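Putative marr-family transcriptional repressor (Streptomyces coelicolor, PDB 3ZPL) binds DNA as a winged-helix protein of the MarR family, with two copies in the assembly, and probably acts as a transcriptional regulator. Local coordinates at residues L28-R31 with S32-E35; A94-E97 with K98-W101. One frame throughout, in Å; residues are numbered along the deposited sequence.

In the fold
Both contacts are local ones near the surface, each with a single buried residue: Tyr33 in contact 1 and Leu96 in contact 2. They share no element and lie on opposite sides of the chain's centre, their own centres about 36 Å apart. Contact 1 runs along the long helix 24-52 where the second subunit packs against it, so its side-chain contacts are mostly aromatic and aliphatic. Contact 2 takes in the end of helix 86-98 and the turn into strand 102-106, beside the DNA. Its chemistry is accordingly more polar: an arginine on a backbone phosphate and a glycine closing the helix, with one contact between the buried Leu96 and Trp101.

Contact 1 (L28-R31 with S32-E35); sequences LVWR and SYIE
One face of the Trp30 indole carries the end of Ile34, while the Tyr33 ring lies near parallel to the six-membered ring but slid so far along that the two barely overlap. These are i to i+3 and i to i+4 contacts within helix 24-52, the long N-terminal helix of this MarR-type fold. Ile34 CD1 sits 3.8 Å from the centroid of the Trp30 six-membered ring, a CH-pi contact displaced toward the rim. Tyr33 meets the same ring obliquely, CD2 3.8 Å from Trp30 CZ3, with the planes at 18°. Trp30 and Tyr33 both hold CG anti to the backbone N (chi1 -178° and 173°), which swings the two rings off the helix in similar fashion. Large apolar and aromatic side chains suit a surface that the second subunit covers: its Leu44 packs on Trp30, its Ala37 on Tyr33 and its His56 on Ile34. On another flank Leu28 CD2 lies over the centre of the Arg31 guanidinium, 3.9 Å above its plane, so a leucine offers an apolar cover to a flat cation. Beneath the side chains run the ordinary helical bonds, such as Ile34 N to Trp30 O at 2.9 Å. Ser32 turns its hydroxyl back to the preceding turn: OG lies 2.9 Å from Val29 O and 3.2 Å from Leu28 O, two carbonyls within reach of one proton.

Contact 2 (A94-E97 with K98-W101); sequences ARLE and KNGW. With nucleotides of chain D.
This is a helix-end contact: Arg95 and Leu96, in the last turn of helix 86-98, meet Asn99 and Trp101 of the turn into strand 102-106. In the winged-helix fold that helix is the recognition helix and the strand begins the wing. A Schellman motif ends helix 86-98, with Trp101 N bonded to Leu96 O at 3.0 Å and Gly100 N to Glu97 O at 3.0 Å. Gly100 has phi 89°, where a side chain would press on the carbonyl O of Asn99. Leu96 CD2 meets the edge of the Trp101 indole, 4.0 Å from CD1; Leu96 also packs on Leu62 and Trp101 on Val125. Glu97 instead forms a salt bridge with Arg104 of the following strand. Arg95, bent at chi2 (-88°) and chi3, turns its guanidinium edge to the phosphate of DT12 of chain D. NH2 donates to OP1 at 2.8 Å, while NE makes weak bonds to OP1 and OP2. Arg95 NH1 lies 3.1 Å from Asn99 OD1, guanidinium and amide planes 85° apart. Replacing Arg95 with alanine removes the guanidinium and would probably cost the DT12 phosphate this cationic partner, and Gly53 O the bond from NH2. All these Arg95-DT12 bonds reach phosphate oxygens, consistent with holding the DNA backbone rather than reading a base.

Contact 1 (L28-R31 with S32-E35)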
ATOM      1  N   LEU A  28      14.087   3.924  11.129  1.00 53.66           N
ATOM      2  CA  LEU A  28      14.540   2.883  10.198  1.00 52.54           C
ATOM      3  C   LEU A  28      13.551   1.746  10.002  1.00 52.50           C
ATOM      4  O   LEU A  28      13.461   1.141   8.909  1.00 52.32           O
ATOM      5  CB  LEU A  28      15.877   2.287  10.647  1.00 53.02           C
ATOM      6  CG  LEU A  28      17.069   3.085  10.084  1.00 52.74           C
ATOM      7  CD1 LEU A  28      18.360   2.913  10.859  1.00 52.81           C
ATOM      8  CD2 LEU A  28      17.236   2.693   8.630  1.00 54.01           C
ATOM      9  N   VAL A  29      12.857   1.404  11.076  1.00 54.18           N
ATOM     10  CA  VAL A  29      11.799   0.395  11.000  1.00 56.77           C
ATOM     11  C   VAL A  29      10.735   0.910  10.044  1.00 55.66           C
ATOM     12  O   VAL A  29      10.362   0.220   9.100  1.00 54.52           O
ATOM     13  CB  VAL A  29      11.173   0.112  12.386  1.00 59.48           C
ATOM     14  CG1 VAL A  29       9.863  -0.657  12.256  1.00 61.66           C
ATOM     15  CG2 VAL A  29      12.162  -0.662  13.254  1.00 60.54           C
ATOM     16  N   TRP A  30      10.286   2.137  10.293  1.00 55.17           N
ATOM     17  CA  TRP A  30       9.261   2.768   9.472  1.00 55.49           C
ATOM     18  C   TRP A  30       9.647   2.811   7.998  1.00 54.92           C
ATOM     19  O   TRP A  30       8.866   2.442   7.136  1.00 54.74           O
ATOM     20  CB  TRP A  30       8.979   4.176   9.993  1.00 55.43           C
ATOM     21  CG  TRP A  30       7.913   4.892   9.242  1.00 56.09           C
ATOM     22  CD1 TRP A  30       8.037   6.059   8.559  1.00 56.62           C
ATOM     23  CD2 TRP A  30       6.556   4.475   9.083  1.00 57.84           C
ATOM     24  NE1 TRP A  30       6.839   6.401   7.980  1.00 58.22           N
ATOM     25  CE2 TRP A  30       5.910   5.447   8.299  1.00 58.44           C
ATOM     26  CE3 TRP A  30       5.821   3.372   9.531  1.00 59.79           C
ATOM     27  CZ2 TRP A  30       4.571   5.358   7.959  1.00 60.99           C
ATOM     28  CZ3 TRP A  30       4.477   3.286   9.192  1.00 62.03           C
ATOM     29  CH2 TRP A  30       3.870   4.272   8.408  1.00 62.72           C
ATOM     30  N   ARG A  31      10.869   3.213   7.716  1.00 54.61           N
ATOM     31  CA  ARG A  31      11.331   3.251   6.332  1.00 55.46           C
ATOM     32  C   ARG A  31      11.180   1.893   5.695  1.00 55.54           C
ATOM     33  O   ARG A  31      10.607   1.764   4.618  1.00 55.13           O
ATOM     34  CB  ARG A  31      12.809   3.628   6.246  1.00 54.64           C
ATOM     35  CG  ARG A  31      13.084   4.862   5.375  1.00 56.77           C
ATOM     36  CD  ARG A  31      14.391   5.494   5.794  1.00 56.63           C
ATOM     37  NE  ARG A  31      15.500   4.723   5.222  1.00 55.85           N
ATOM     38  CZ  ARG A  31      16.778   4.975   5.448  1.00 54.37           C
ATOM     39  NH1 ARG A  31      17.130   5.989   6.235  1.00 54.71           N
ATOM     40  NH2 ARG A  31      17.699   4.204   4.887  1.00 53.43           N
ATOM     41  N   SER A  32      11.726   0.882   6.351  1.00 54.76           N
ATOM     42  CA  SER A  32      11.737  -0.448   5.754  1.00 55.65           C
ATOM     43  C   SER A  32      10.323  -1.020   5.634  1.00 54.64           C
ATOM     44  O   SER A  32      10.043  -1.782   4.709  1.00 53.80           O
ATOM     45  CB  SER A  32      12.691  -1.375   6.505  1.00 57.18           C
ATOM     46  OG  SER A  32      12.261  -1.578   7.818  1.00 60.39           O
ATOM     47  N   TYR A  33       9.416  -0.607   6.514  1.00 54.47           N
ATOM     48  CA  TYR A  33       7.997  -0.910   6.307  1.00 55.56           C
ATOM     49  C   TYR A  33       7.496  -0.295   4.998  1.00 56.15           C
ATOM     50  O   TYR A  33       6.989  -0.995   4.132  1.00 55.46           O
ATOM     51  CB  TYR A  33       7.121  -0.435   7.454  1.00 55.99           C
ATOM     52  CG  TYR A  33       5.657  -0.604   7.140  1.00 59.88           C
ATOM     53  CD1 TYR A  33       5.042  -1.848   7.238  1.00 61.73           C
ATOM     54  CD2 TYR A  33       4.889   0.474   6.691  1.00 61.81           C
ATOM     55  CE1 TYR A  33       3.703  -2.019   6.924  1.00 64.85           C
ATOM     56  CE2 TYR A  33       3.553   0.315   6.370  1.00 64.24           C
ATOM     57  CZ  TYR A  33       2.962  -0.934   6.485  1.00 66.51           C
ATOM     58  OH  TYR A  33       1.626  -1.114   6.176  1.00 70.74           O
ATOM     59  N   ILE A  34       7.662   1.017   4.856  1.00 51.55           N
ATOM     60  CA  ILE A  34       7.197   1.739   3.647  1.00 50.92           C
ATOM     61  C   ILE A  34       7.693   1.087   2.366  1.00 49.49           C
ATOM     62  O   ILE A  34       6.915   0.838   1.467  1.00 47.89           O
ATOM     63  CB  ILE A  34       7.642   3.223   3.623  1.00 50.78           C
ATOM     64  CG1 ILE A  34       7.133   3.981   4.855  1.00 52.27           C
ATOM     65  CG2 ILE A  34       7.119   3.911   2.376  1.00 50.00           C
ATOM     66  CD1 ILE A  34       5.627   3.982   5.000  1.00 53.64           C
ATOM     67  N   GLU A  35       8.984   0.787   2.309  1.00 50.78           N
ATOM     68  CA  GLU A  35       9.583   0.186   1.117  1.00 51.83           C
ATOM     69  C   GLU A  35       8.915  -1.159   0.830  1.00 51.89           C
ATOM     70  O   GLU A  35       8.440  -1.415  -0.279  1.00 51.88           O
ATOM     71  CB  GLU A  35      11.110  -0.017   1.272  1.00 54.13           C
ATOM     72  CG  GLU A  35      11.918   1.227   1.653  1.00 56.32           C
ATOM     73  CD  GLU A  35      13.437   1.029   1.609  1.00 59.66           C
ATOM     74  OE1 GLU A  35      13.911  -0.136   1.652  1.00 60.30           O
ATOM     75  OE2 GLU A  35      14.170   2.055   1.513  1.00 62.53           O
TER

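Contact 2 (A94-E97 with K98-W101)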
ATOM      1  N   ALA A  94     -18.326  -1.472 -11.447  1.00 41.69           N
ATOM      2  CA  ALA A  94     -18.716  -1.115 -12.814  1.00 41.72           C
ATOM      3  C   ALA A  94     -17.740  -1.732 -13.785  1.00 43.45           C
ATOM      4  O   ALA A  94     -18.129  -2.257 -14.842  1.00 48.03           O
ATOM      5  CB  ALA A  94     -18.740   0.388 -13.004  1.00 40.46           C
ATOM      6  N   ARG A  95     -16.468  -1.707 -13.408  1.00 54.63           N
ATOM      7  CA  ARG A  95     -15.394  -2.187 -14.263  1.00 53.83           C
ATOM      8  C   ARG A  95     -15.414  -3.728 -14.335  1.00 52.69           C
ATOM      9  O   ARG A  95     -15.207  -4.294 -15.406  1.00 50.48           O
ATOM     10  CB  ARG A  95     -14.040  -1.658 -13.753  1.00 54.99           C
ATOM     11  CG  ARG A  95     -12.848  -1.857 -14.681  1.00 56.23           C
ATOM     12  CD  ARG A  95     -12.173  -3.218 -14.460  1.00 58.74           C
ATOM     13  NE  ARG A  95     -10.717  -3.222 -14.690  1.00 60.54           N
ATOM     14  CZ  ARG A  95      -9.967  -4.326 -14.778  1.00 61.90           C
ATOM     15  NH1 ARG A  95     -10.516  -5.537 -14.683  1.00 61.79           N
ATOM     16  NH2 ARG A  95      -8.657  -4.231 -14.992  1.00 63.87           N
ATOM     17  N   LEU A  96     -15.665  -4.381 -13.196  1.00 52.42           N
ATOM     18  CA  LEU A  96     -15.726  -5.841 -13.138  1.00 51.77           C
ATOM     19  C   LEU A  96     -16.980  -6.396 -13.823  1.00 53.12           C
ATOM     20  O   LEU A  96     -16.950  -7.470 -14.444  1.00 54.80           O
ATOM     21  CB  LEU A  96     -15.659  -6.312 -11.691  1.00 51.26           C
ATOM     22  CG  LEU A  96     -14.380  -5.959 -10.912  1.00 52.50           C
ATOM     23  CD1 LEU A  96     -14.555  -6.253  -9.429  1.00 54.10           C
ATOM     24  CD2 LEU A  96     -13.183  -6.713 -11.450  1.00 53.41           C
ATOM     25  N   GLU A  97     -18.087  -5.668 -13.685  1.00 54.25           N
ATOM     26  CA  GLU A  97     -19.320  -5.996 -14.367  1.00 54.41           C
ATOM     27  C   GLU A  97     -19.114  -5.911 -15.864  1.00 54.48           C
ATOM     28  O   GLU A  97     -19.556  -6.804 -16.607  1.00 56.17           O
ATOM     29  CB  GLU A  97     -20.430  -5.037 -13.921  1.00 56.80           C
ATOM     30  CG  GLU A  97     -21.827  -5.420 -14.378  1.00 59.23           C
ATOM     31  CD  GLU A  97     -22.901  -4.602 -13.685  1.00 62.21           C
ATOM     32  OE1 GLU A  97     -22.749  -3.362 -13.620  1.00 63.92           O
ATOM     33  OE2 GLU A  97     -23.904  -5.196 -13.214  1.00 64.70           O
ATOM     34  N   LYS A  98     -18.448  -4.846 -16.315  1.00 54.02           N
ATOM     35  CA  LYS A  98     -18.138  -4.683 -17.745  1.00 55.61           C
ATOM     36  C   LYS A  98     -17.410  -5.889 -18.301  1.00 55.45           C
ATOM     37  O   LYS A  98     -17.860  -6.462 -19.282  1.00 58.94           O
ATOM     38  CB  LYS A  98     -17.371  -3.385 -18.024  1.00 56.83           C
ATOM     39  CG  LYS A  98     -18.320  -2.200 -18.132  1.00 59.44           C
ATOM     40  CD  LYS A  98     -17.615  -0.957 -18.652  1.00 61.91           C
ATOM     41  CE  LYS A  98     -18.549   0.258 -18.689  1.00 65.91           C
ATOM     42  NZ  LYS A  98     -19.257   0.470 -17.391  1.00 66.57           N
ATOM     43  N   ASN A  99     -16.331  -6.329 -17.661  1.00 54.78           N
ATOM     44  CA  ASN A  99     -15.663  -7.509 -18.174  1.00 58.20           C
ATOM     45  C   ASN A  99     -16.309  -8.850 -17.787  1.00 57.59           C
ATOM     46  O   ASN A  99     -15.805  -9.905 -18.141  1.00 60.94           O
ATOM     47  CB  ASN A  99     -14.113  -7.498 -18.001  1.00 60.65           C
ATOM     48  CG  ASN A  99     -13.646  -6.947 -16.690  1.00 60.41           C
ATOM     49  OD1 ASN A  99     -12.891  -5.977 -16.652  1.00 61.41           O
ATOM     50  ND2 ASN A  99     -14.083  -7.551 -15.605  1.00 61.82           N
ATOM     51  N   GLY A 100     -17.427  -8.813 -17.085  1.00 56.05           N
ATOM     52  CA  GLY A 100     -18.249 -10.007 -16.901  1.00 56.53           C
ATOM     53  C   GLY A 100     -17.937 -10.881 -15.705  1.00 56.82           C
ATOM     54  O   GLY A 100     -18.531 -11.948 -15.556  1.00 58.16           O
ATOM     55  N   TRP A 101     -17.030 -10.447 -14.829  1.00 56.98           N
ATOM     56  CA  TRP A 101     -16.664 -11.268 -13.683  1.00 57.37           C
ATOM     57  C   TRP A 101     -17.645 -11.053 -12.503  1.00 53.89           C
ATOM     58  O   TRP A 101     -17.642 -11.818 -11.527  1.00 54.47           O
ATOM     59  CB  TRP A 101     -15.225 -10.989 -13.218  1.00 60.75           C
ATOM     60  CG  TRP A 101     -14.083 -10.796 -14.141  1.00 65.52           C
ATOM     61  CD1 TRP A 101     -13.248  -9.726 -14.102  1.00 66.80           C
ATOM     62  CD2 TRP A 101     -13.564 -11.669 -15.146  1.00 70.02           C
ATOM     63  NE1 TRP A 101     -12.270  -9.835 -15.043  1.00 69.49           N
ATOM     64  CE2 TRP A 101     -12.429 -11.024 -15.698  1.00 71.93           C
ATOM     65  CE3 TRP A 101     -13.953 -12.916 -15.658  1.00 73.77           C
ATOM     66  CZ2 TRP A 101     -11.675 -11.579 -16.727  1.00 78.19           C
ATOM     67  CZ3 TRP A 101     -13.192 -13.474 -16.694  1.00 79.95           C
ATOM     68  CH2 TRP A 101     -12.062 -12.803 -17.211  1.00 81.86           C
TER
ATOM     69  P    DT D  12      -8.615  -0.248 -14.282  1.00 55.71           P
ATOM     70  OP1  DT D  12      -8.224  -1.653 -13.955  1.00 56.68           O
ATOM     71  OP2  DT D  12      -9.964   0.098 -14.813  1.00 54.23           O
ATOM     72  O5'  DT D  12      -8.456   0.676 -12.995  1.00 52.76           O
ATOM     73  C5'  DT D  12      -7.231   0.665 -12.272  1.00 51.53           C
ATOM     74  C4'  DT D  12      -7.238   1.805 -11.290  1.00 50.12           C
ATOM     75  O4'  DT D  12      -7.356   3.060 -11.993  1.00 51.35           O
ATOM     76  C3'  DT D  12      -8.396   1.768 -10.289  1.00 47.88           C
ATOM     77  O3'  DT D  12      -7.783   1.537  -9.021  1.00 47.28           O
ATOM     78  C2'  DT D  12      -9.081   3.116 -10.456  1.00 47.63           C
ATOM     79  C1'  DT D  12      -8.031   3.960 -11.145  1.00 47.94           C
ATOM     80  N1   DT D  12      -8.547   5.067 -11.978  1.00 48.68           N
ATOM     81  C2   DT D  12      -8.189   6.360 -11.655  1.00 48.27           C
ATOM     82  O2   DT D  12      -7.457   6.636 -10.719  1.00 49.35           O
ATOM     83  N3   DT D  12      -8.721   7.324 -12.478  1.00 45.85           N
ATOM     84  C4   DT D  12      -9.551   7.125 -13.564  1.00 46.13           C
ATOM     85  O4   DT D  12      -9.924   8.086 -14.231  1.00 47.22           O
ATOM     86  C5   DT D  12      -9.886   5.745 -13.842  1.00 45.56           C
ATOM     87  C7   DT D  12     -10.787   5.432 -14.993  1.00 46.33           C
ATOM     88  C6   DT D  12      -9.381   4.800 -13.040  1.00 47.08           C
TER